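Local atomic coordinates of protein piwi (Drosophila melanogaster, PDB entry 6KR6), a protein that binds piRNAs and, guided by them, represses transposable elements in the germline, as a member of the Piwi subfamily of argonaute proteins. Residues Y593-A598 with K785-L790. Sequence-based numbering, arbitrary orientation.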
loop_
_atom_site.group_PDB
_atom_site.type_symbol
_atom_site.label_atom_id
_atom_site.label_comp_id
_atom_site.label_asym_id
_atom_site.label_seq_id
_atom_site.Cartn_x
_atom_site.Cartn_y
_atom_site.Cartn_z
ATOM N N TYR A 593 -10.597 12.065 2.413
ATOM C CA TYR A 593 -11.317 11.840 3.660
ATOM C C TYR A 593 -10.492 10.955 4.581
ATOM O O TYR A 593 -9.998 9.903 4.160
ATOM C CB TYR A 593 -12.685 11.209 3.395
ATOM C CG TYR A 593 -13.626 12.122 2.649
ATOM C CD1 TYR A 593 -14.342 13.106 3.318
ATOM C CD2 TYR A 593 -13.793 12.008 1.277
ATOM C CE1 TYR A 593 -15.203 13.947 2.640
ATOM C CE2 TYR A 593 -14.651 12.843 0.591
ATOM C CZ TYR A 593 -15.354 13.811 1.277
ATOM O OH TYR A 593 -16.212 14.650 0.604
ATOM N N GLY A 594 -10.339 11.395 5.828
ATOM C CA GLY A 594 -9.663 10.628 6.853
ATOM C C GLY A 594 -10.633 10.077 7.873
ATOM O O GLY A 594 -11.432 10.820 8.459
ATOM N N ALA A 595 -10.578 8.763 8.077
ATOM C CA ALA A 595 -11.456 8.051 8.993
ATOM C C ALA A 595 -10.651 7.504 10.161
ATOM O O ALA A 595 -9.552 6.958 9.976
ATOM C CB ALA A 595 -12.186 6.913 8.278
ATOM N N LEU A 596 -11.218 7.651 11.360
ATOM C CA LEU A 596 -10.583 7.255 12.610
ATOM C C LEU A 596 -11.549 6.405 13.424
ATOM O O LEU A 596 -12.688 6.818 13.680
ATOM C CB LEU A 596 -10.145 8.478 13.420
ATOM C CG LEU A 596 -9.370 8.185 14.705
ATOM C CD1 LEU A 596 -8.027 8.898 14.688
ATOM C CD2 LEU A 596 -10.175 8.579 15.935
ATOM N N ILE A 597 -11.085 5.224 13.826
ATOM C CA ILE A 597 -11.849 4.273 14.621
ATOM C C ILE A 597 -11.125 4.082 15.946
ATOM O O ILE A 597 -9.892 4.068 15.986
ATOM C CB ILE A 597 -12.008 2.923 13.894
ATOM C CG1 ILE A 597 -12.265 3.140 12.399
ATOM C CG2 ILE A 597 -13.121 2.098 14.528
ATOM C CD1 ILE A 597 -13.527 3.907 12.080
ATOM N N ALA A 598 -11.888 3.927 17.025
ATOM C CA ALA A 598 -11.309 3.859 18.363
ATOM C C ALA A 598 -12.098 2.881 19.218
ATOM O O ALA A 598 -13.313 3.028 19.370
ATOM C CB ALA A 598 -11.288 5.241 19.014
ATOM N N LYS A 785 -10.387 2.039 6.820
ATOM C CA LYS A 785 -10.359 1.996 5.361
ATOM C C LYS A 785 -11.764 1.850 4.792
ATOM O O LYS A 785 -12.119 2.523 3.817
ATOM C CB LYS A 785 -9.464 0.860 4.864
ATOM C CG LYS A 785 -9.056 1.018 3.400
ATOM C CD LYS A 785 -8.485 -0.262 2.803
ATOM C CE LYS A 785 -9.581 -1.147 2.228
ATOM N NZ LYS A 785 -9.012 -2.288 1.455
ATOM N N LYS A 786 -12.582 0.983 5.396
ATOM C CA LYS A 786 -13.955 0.801 4.937
ATOM C C LYS A 786 -14.736 2.108 5.009
ATOM O O LYS A 786 -15.395 2.508 4.041
ATOM C CB LYS A 786 -14.642 -0.281 5.774
ATOM C CG LYS A 786 -16.033 -0.672 5.292
ATOM C CD LYS A 786 -15.964 -1.705 4.177
ATOM C CE LYS A 786 -17.350 -2.066 3.662
ATOM N NZ LYS A 786 -17.954 -0.952 2.879
ATOM N N LEU A 787 -14.663 2.795 6.152
ATOM C CA LEU A 787 -15.430 4.024 6.325
ATOM C C LEU A 787 -14.939 5.125 5.390
ATOM O O LEU A 787 -15.748 5.833 4.775
ATOM C CB LEU A 787 -15.364 4.474 7.785
ATOM C CG LEU A 787 -16.063 5.776 8.186
ATOM C CD1 LEU A 787 -17.507 5.812 7.709
ATOM C CD2 LEU A 787 -15.996 5.955 9.695
ATOM N N ALA A 788 -13.617 5.277 5.258
ATOM C CA ALA A 788 -13.082 6.308 4.376
ATOM C C ALA A 788 -13.452 6.038 2.924
ATOM O O ALA A 788 -13.808 6.964 2.185
ATOM C CB ALA A 788 -11.566 6.404 4.538
ATOM N N THR A 789 -13.375 4.774 2.494
ATOM C CA THR A 789 -13.756 4.431 1.129
ATOM C C THR A 789 -15.240 4.680 0.896
ATOM O O THR A 789 -15.631 5.187 -0.162
ATOM C CB THR A 789 -13.401 2.973 0.836
ATOM O OG1 THR A 789 -11.984 2.790 0.949
ATOM C CG2 THR A 789 -13.844 2.582 -0.566
ATOM N N LEU A 790 -16.082 4.342 1.876
ATOM C CA LEU A 790 -17.509 4.610 1.739
ATOM C C LEU A 790 -17.777 6.103 1.594
ATOM O O LEU A 790 -18.599 6.516 0.769
ATOM C CB LEU A 790 -18.274 4.051 2.936
ATOM C CG LEU A 790 -19.774 4.362 2.937
ATOM C CD1 LEU A 790 -20.502 3.555 1.871
ATOM C CD2 LEU A 790 -20.380 4.124 4.310
#
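A595 sets its methyl group on the helix where L787 and A788 follow one another: CB rests 3.7 Å from the backbone N of A788, with CB of A788 at 3.8 Å and CB of L787 at 4.0 Å. With alanine on both sides, little side chain separates the two backbones, and the CA atoms of A595 and A788 come within 5.2 Å. The strand and helix axes approach to 7.2 Å and run roughly antiparallel, at 148°.

L787 extends this patch along the strand. Its CG stands anti to the backbone N (chi1 178°), close to CB of A595, and its CD2 branch meets CD1 of I597 at 4.0 Å, the two side chains meeting at a slant. Beyond L787, I597 also packs on Y783 and A784, one turn back on the same helix. Toward the start of the strand segment, CB of A788 touches the backbone O of Y593, while the Y593 side chain turns off from 785-790 and packs on V791.

The strand is held between 575-584 and 608-614, and those neighbours share the helix: V612 touches both A595 and L787, and A583 touches A788. K785 and T789 point away from the strand. T789 OG1 donates to K785 O at 2.9 Å, from the opposite face of the carbonyl plane to T789 N; outside the two segments, K785 NZ makes a salt bridge to a phosphate of the bound RNA.

A788 has its side chain about 5 Å from that of D581, probably a catalytic aspartate, which binds a zinc ion with D652 and pairs through its backbone with A595. A C-terminal helix packed on the central sheet, next to the strand bearing an acidic residue, is the RNase H-like arrangement of the Piwi domain.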